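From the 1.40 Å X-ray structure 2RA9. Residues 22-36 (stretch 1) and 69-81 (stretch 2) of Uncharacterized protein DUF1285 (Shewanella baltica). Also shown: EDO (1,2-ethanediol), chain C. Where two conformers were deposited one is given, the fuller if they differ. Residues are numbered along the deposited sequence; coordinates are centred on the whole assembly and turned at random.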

# COMPACT_ATOMS: atom_id res chain seq x y z
N SER A 22 25.46 2.17 -5.78
CA SER A 22 24.35 1.66 -4.91
C SER A 22 24.38 2.31 -3.54
O SER A 22 25.29 2.05 -2.74
N GLU A 23 23.42 3.19 -3.27
CA GLU A 23 22.94 3.31 -1.90
C GLU A 23 22.14 1.99 -1.83
O GLU A 23 21.06 1.94 -2.40
N VAL A 24 22.68 0.92 -1.21
CA VAL A 24 21.83 -0.20 -0.83
C VAL A 24 20.79 0.36 0.15
O VAL A 24 21.13 0.96 1.16
N PRO A 25 19.49 0.21 -0.16
CA PRO A 25 18.50 0.71 0.81
C PRO A 25 18.63 0.07 2.19
O PRO A 25 18.82 -1.16 2.28
N LEU A 26 18.52 0.89 3.23
CA LEU A 26 18.57 0.36 4.61
C LEU A 26 17.24 -0.17 5.10
O LEU A 26 17.19 -0.96 6.06
N PHE A 27 16.16 0.28 4.45
CA PHE A 27 14.80 -0.15 4.76
C PHE A 27 14.36 -1.09 3.67
O PHE A 27 14.59 -0.85 2.47
N ASP A 28 13.70 -2.18 4.09
CA ASP A 28 13.21 -3.21 3.18
C ASP A 28 11.75 -3.52 3.53
O ASP A 28 11.44 -3.64 4.71
N ILE A 29 10.89 -3.67 2.51
CA ILE A 29 9.52 -4.12 2.67
C ILE A 29 9.37 -5.41 1.88
O ILE A 29 9.62 -5.45 0.68
N ASN A 30 9.02 -6.49 2.56
CA ASN A 30 8.87 -7.79 1.86
C ASN A 30 7.51 -7.91 1.22
O ASN A 30 6.67 -6.99 1.29
N ALA A 31 7.30 -9.03 0.52
CA ALA A 31 6.12 -9.21 -0.32
C ALA A 31 4.84 -9.20 0.51
O ALA A 31 3.75 -8.86 -0.01
N LEU A 32 4.94 -9.56 1.79
CA LEU A 32 3.80 -9.55 2.69
C LEU A 32 3.58 -8.20 3.36
O LEU A 32 2.60 -8.00 4.08
N GLY A 33 4.47 -7.25 3.11
CA GLY A 33 4.31 -5.89 3.62
C GLY A 33 5.00 -5.62 4.93
O GLY A 33 4.81 -4.56 5.52
N ASP A 34 5.83 -6.54 5.38
CA ASP A 34 6.53 -6.38 6.63
C ASP A 34 7.83 -5.63 6.39
O ASP A 34 8.53 -5.89 5.40
N TRP A 35 8.18 -4.72 7.30
CA TRP A 35 9.34 -3.86 7.14
C TRP A 35 10.52 -4.32 7.99
O TRP A 35 10.34 -4.77 9.12
N THR A 36 11.72 -4.13 7.46
CA THR A 36 12.95 -4.16 8.28
C THR A 36 13.76 -2.90 8.07
O THR A 36 13.64 -2.24 7.04
N LYS A 69 16.71 12.12 3.00
CA LYS A 69 15.97 11.48 1.95
C LYS A 69 16.70 10.19 1.62
O LYS A 69 17.86 10.23 1.21
N VAL A 70 16.04 9.05 1.85
CA VAL A 70 16.70 7.78 1.80
C VAL A 70 15.84 6.75 1.03
O VAL A 70 14.66 6.90 0.92
N ARG A 71 16.52 5.73 0.51
CA ARG A 71 15.88 4.71 -0.31
C ARG A 71 15.26 3.60 0.54
O ARG A 71 15.71 3.29 1.64
N VAL A 72 14.20 3.03 -0.02
CA VAL A 72 13.53 1.84 0.53
C VAL A 72 13.45 0.82 -0.58
O VAL A 72 13.05 1.14 -1.70
N GLN A 73 13.82 -0.43 -0.28
CA GLN A 73 13.65 -1.54 -1.24
C GLN A 73 12.30 -2.20 -0.98
O GLN A 73 11.95 -2.46 0.17
N VAL A 74 11.54 -2.45 -2.04
CA VAL A 74 10.18 -2.97 -1.95
C VAL A 74 10.10 -4.21 -2.85
O VAL A 74 10.36 -4.14 -4.04
N GLU A 75 9.77 -5.36 -2.27
CA GLU A 75 9.74 -6.60 -3.01
C GLU A 75 8.60 -6.65 -4.02
O GLU A 75 8.79 -7.13 -5.14
N ASP A 76 7.42 -6.19 -3.60
CA ASP A 76 6.19 -6.30 -4.39
C ASP A 76 5.48 -4.94 -4.31
O ASP A 76 5.87 -4.04 -5.04
N ALA A 77 4.52 -4.77 -3.41
CA ALA A 77 3.89 -3.48 -3.16
C ALA A 77 4.30 -2.98 -1.76
O ALA A 77 4.60 -3.76 -0.84
N PRO A 78 4.33 -1.67 -1.59
CA PRO A 78 4.79 -1.14 -0.30
C PRO A 78 3.83 -1.40 0.86
O PRO A 78 4.23 -1.36 2.03
N LEU A 79 2.55 -1.64 0.53
CA LEU A 79 1.50 -1.77 1.52
C LEU A 79 0.63 -2.97 1.15
O LEU A 79 0.39 -3.22 -0.02
N LEU A 80 0.18 -3.71 2.17
CA LEU A 80 -0.74 -4.81 2.00
C LEU A 80 -2.10 -4.39 2.59
O LEU A 80 -2.24 -4.16 3.81
N ILE A 81 -3.10 -4.33 1.73
CA ILE A 81 -4.45 -3.98 2.11
C ILE A 81 -5.14 -5.18 2.76
O ILE A 81 -5.23 -6.25 2.18

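Where two parallel strands run side by side, the backbone sets the register, and the side chains fill the space around the pairing and supply contacts at its ends. The contact between residues 22-36 and 69-81 of this DUF1285 protein is a compact example, burying 942 Å² over both sides. Gln73 N donates to Phe27 O (2.9 Å), Ile29 N to Gln73 O (2.8 Å) and Glu75 N to Ile29 O (3.0 Å). Phe27, Ile29, Val72 and Val74 lie on one face of the sheet, Asp28 and Gln73 on the other.

Ile29, buried, loses the most surface to the other stretch, 93 Å². Its m,t rotamer spreads the branches over several neighbours. On its own face CG1 lies 3.9 Å from Val72 CG1 and CD1 reaches Val74 CG2 at 4.1 Å; beyond the strand, CD1 is 4.3 Å from Pro78 CB and CG2 rests 3.6 Å from Pro78 O. Phe27 (chi1 m) extends this apolar layer, its CB 4.0 Å from CG2 of Val72, a t rotamer, and its CE1 4.2 Å from Val70 CG2.

Arg71 covers 80 Å² near the start of the pairing. Its CA-to-CB bond points toward stretch 1, and chi1 m followed by two t angles extends the chain. Glu23, chi1 t with chi2 between wells at -111°, reaches across so that OE2 accepts from Arg71 N at 3.0 Å; here a carboxylate takes the place of a backbone acceptor. The charges themselves stay apart, with Glu23 OE1 4.5 Å from Arg71 NE. Water 2 bridges the next gap, accepting from Leu26 N (2.8 Å) and donating to Arg71 O (2.6 Å).

On the opposite face from Ile29, Gln73 (chi1 t, chi2 p) covers 74 Å². The ring of Pro25 packs against it, CB 3.5 Å from Gln73 N and CG 3.7 Å from Gln73 OE1, while Asp28, chi1 m, brings OD1 to 3.3 Å from Gln73 CB.

Beyond the strands, side chains again replace backbone partners. Glu75, extended t,t, accepts from Ala31 N through OE1 (2.9 Å), and Ala31 CB sits 3.4 Å from Glu75 CD. Asn30, chi1 p, points away overall; its OD1 accepts from Asp34 N at 3.0 Å, just past the type I turn from Asn30 to Gly33. Leu80, t,p, closes the far end, its CD2 3.5 Å from Leu32 O. Water 4 links Ala31 O (2.8 Å) to Ala77 N (3.0 Å). The ethanediol, probably from the crystallisation liquor, binds only Lys69 of these stretches, its O2 2.8 Å from Lys69 NZ.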

# COMPACT_ATOMS: atom_id res chain seq x y z
CB SER A 22 24.46 0.14 -4.72
OG SER A 22 24.34 -0.53 -5.97
CB GLU A 23 22.05 4.55 -1.74
CG GLU A 23 21.65 4.98 -0.30
CD GLU A 23 20.16 4.79 0.04
OE1 GLU A 23 19.67 3.68 -0.19
OE2 GLU A 23 19.49 5.73 0.57
CB VAL A 24 22.62 -1.33 -0.10
CG1 VAL A 24 21.70 -2.44 0.42
CG2 VAL A 24 23.65 -1.92 -1.00
CB PRO A 25 17.17 0.34 0.16
CG PRO A 25 17.51 0.25 -1.32
CD PRO A 25 18.85 -0.34 -1.36
CB LEU A 26 19.08 1.44 5.59
CG LEU A 26 20.47 2.01 5.25
CD1 LEU A 26 20.95 2.99 6.33
CD2 LEU A 26 21.46 0.89 4.99
CB PHE A 27 13.84 1.05 4.79
CG PHE A 27 14.07 2.01 5.93
CD1 PHE A 27 15.01 3.03 5.83
CD2 PHE A 27 13.33 1.92 7.09
CE1 PHE A 27 15.24 3.89 6.90
CE2 PHE A 27 13.54 2.79 8.16
CZ PHE A 27 14.47 3.79 8.07
CB ASP A 28 14.05 -4.50 3.32
CG ASP A 28 15.47 -4.35 2.79
OD1 ASP A 28 15.64 -4.23 1.57
OD2 ASP A 28 16.43 -4.33 3.58
CB ILE A 29 8.49 -3.09 2.19
CG1 ILE A 29 8.77 -1.74 2.83
CG2 ILE A 29 7.07 -3.54 2.52
CD1 ILE A 29 7.84 -0.62 2.38
CB ASN A 30 9.20 -8.98 2.78
CG ASN A 30 8.18 -9.25 3.86
OD1 ASN A 30 7.03 -8.77 3.82
ND2 ASN A 30 8.59 -10.07 4.83
CB ALA A 31 6.25 -10.49 -1.14
CB LEU A 32 3.91 -10.70 3.71
CG LEU A 32 3.10 -11.93 3.27
CD1 LEU A 32 3.60 -13.21 3.93
CD2 LEU A 32 1.63 -11.68 3.59
CB ASP A 34 6.79 -7.72 7.30
CG ASP A 34 5.50 -8.40 7.73
OD1 ASP A 34 4.55 -7.69 8.07
OD2 ASP A 34 5.46 -9.66 7.70
CB TRP A 35 9.01 -2.43 7.59
CG TRP A 35 8.05 -1.66 6.80
CD1 TRP A 35 6.79 -2.04 6.38
CD2 TRP A 35 8.21 -0.32 6.37
NE1 TRP A 35 6.16 -1.01 5.73
CE2 TRP A 35 7.02 0.06 5.69
CE3 TRP A 35 9.26 0.62 6.45
CZ2 TRP A 35 6.84 1.32 5.13
CZ3 TRP A 35 9.09 1.85 5.88
CH2 TRP A 35 7.87 2.21 5.26
CB THR A 36 13.83 -5.37 7.98
OG1 THR A 36 14.21 -5.36 6.62
CG2 THR A 36 13.12 -6.65 8.30
CB LYS A 69 15.83 12.37 0.70
CG LYS A 69 15.11 13.67 0.99
CD LYS A 69 15.12 14.61 -0.20
CE LYS A 69 14.52 15.97 0.11
NZ LYS A 69 15.19 16.65 1.27
CB VAL A 70 17.07 7.23 3.19
CG1 VAL A 70 17.89 8.26 3.98
CG2 VAL A 70 15.83 6.82 3.96
CB ARG A 71 16.87 4.10 -1.27
CG ARG A 71 17.43 5.07 -2.28
CD ARG A 71 18.35 4.34 -3.24
NE ARG A 71 18.84 5.17 -4.35
CZ ARG A 71 18.21 5.38 -5.51
NH1 ARG A 71 17.03 4.84 -5.78
NH2 ARG A 71 18.79 6.14 -6.43
CB VAL A 72 12.11 2.19 1.01
CG1 VAL A 72 11.38 0.95 1.61
CG2 VAL A 72 12.14 3.36 2.01
CB GLN A 73 14.78 -2.58 -1.10
CG GLN A 73 14.80 -3.61 -2.22
CD GLN A 73 15.18 -2.97 -3.60
OE1 GLN A 73 15.59 -1.80 -3.69
NE2 GLN A 73 15.04 -3.76 -4.67
CB VAL A 74 9.15 -1.87 -2.37
CG1 VAL A 74 7.74 -2.43 -2.39
CG2 VAL A 74 9.23 -0.67 -1.46
CB GLU A 75 9.62 -7.80 -2.05
CG GLU A 75 9.58 -9.17 -2.79
CD GLU A 75 9.58 -10.40 -1.88
OE1 GLU A 75 9.68 -10.30 -0.62
OE2 GLU A 75 9.47 -11.50 -2.46
CB ASP A 76 5.35 -7.47 -3.87
CG ASP A 76 4.19 -7.80 -4.76
OD1 ASP A 76 3.90 -7.06 -5.74
OD2 ASP A 76 3.56 -8.84 -4.46
CB ALA A 77 2.40 -3.62 -3.18
CB PRO A 78 4.89 0.38 -0.57
CG PRO A 78 4.00 0.63 -1.73
CD PRO A 78 4.12 -0.59 -2.57
CB LEU A 79 0.66 -0.51 1.54
CG LEU A 79 1.38 0.73 2.12
CD1 LEU A 79 0.68 1.98 1.78
CD2 LEU A 79 1.59 0.59 3.63
CB LEU A 80 -0.23 -6.04 2.77
CG LEU A 80 -1.05 -7.32 2.51
CD1 LEU A 80 -0.67 -7.92 1.18
CD2 LEU A 80 -0.87 -8.31 3.65
CB ILE A 81 -5.25 -3.48 0.92
CG1 ILE A 81 -4.71 -2.11 0.46
CG2 ILE A 81 -6.77 -3.40 1.28
CD1 ILE A 81 -5.20 -1.59 -0.90
C1 EDO C . 19.60 14.89 2.21
O1 EDO C . 19.11 13.57 2.14
C2 EDO C . 18.43 15.86 2.28
O2 EDO C . 17.87 16.09 0.98
O HOH W 1 19.56 8.42 -1.25
O HOH W 2 17.97 3.58 2.93
O HOH W 3 6.75 -5.42 -0.94
O HOH W 4 3.28 -6.40 -1.25
O HOH W 5 3.68 -2.21 4.62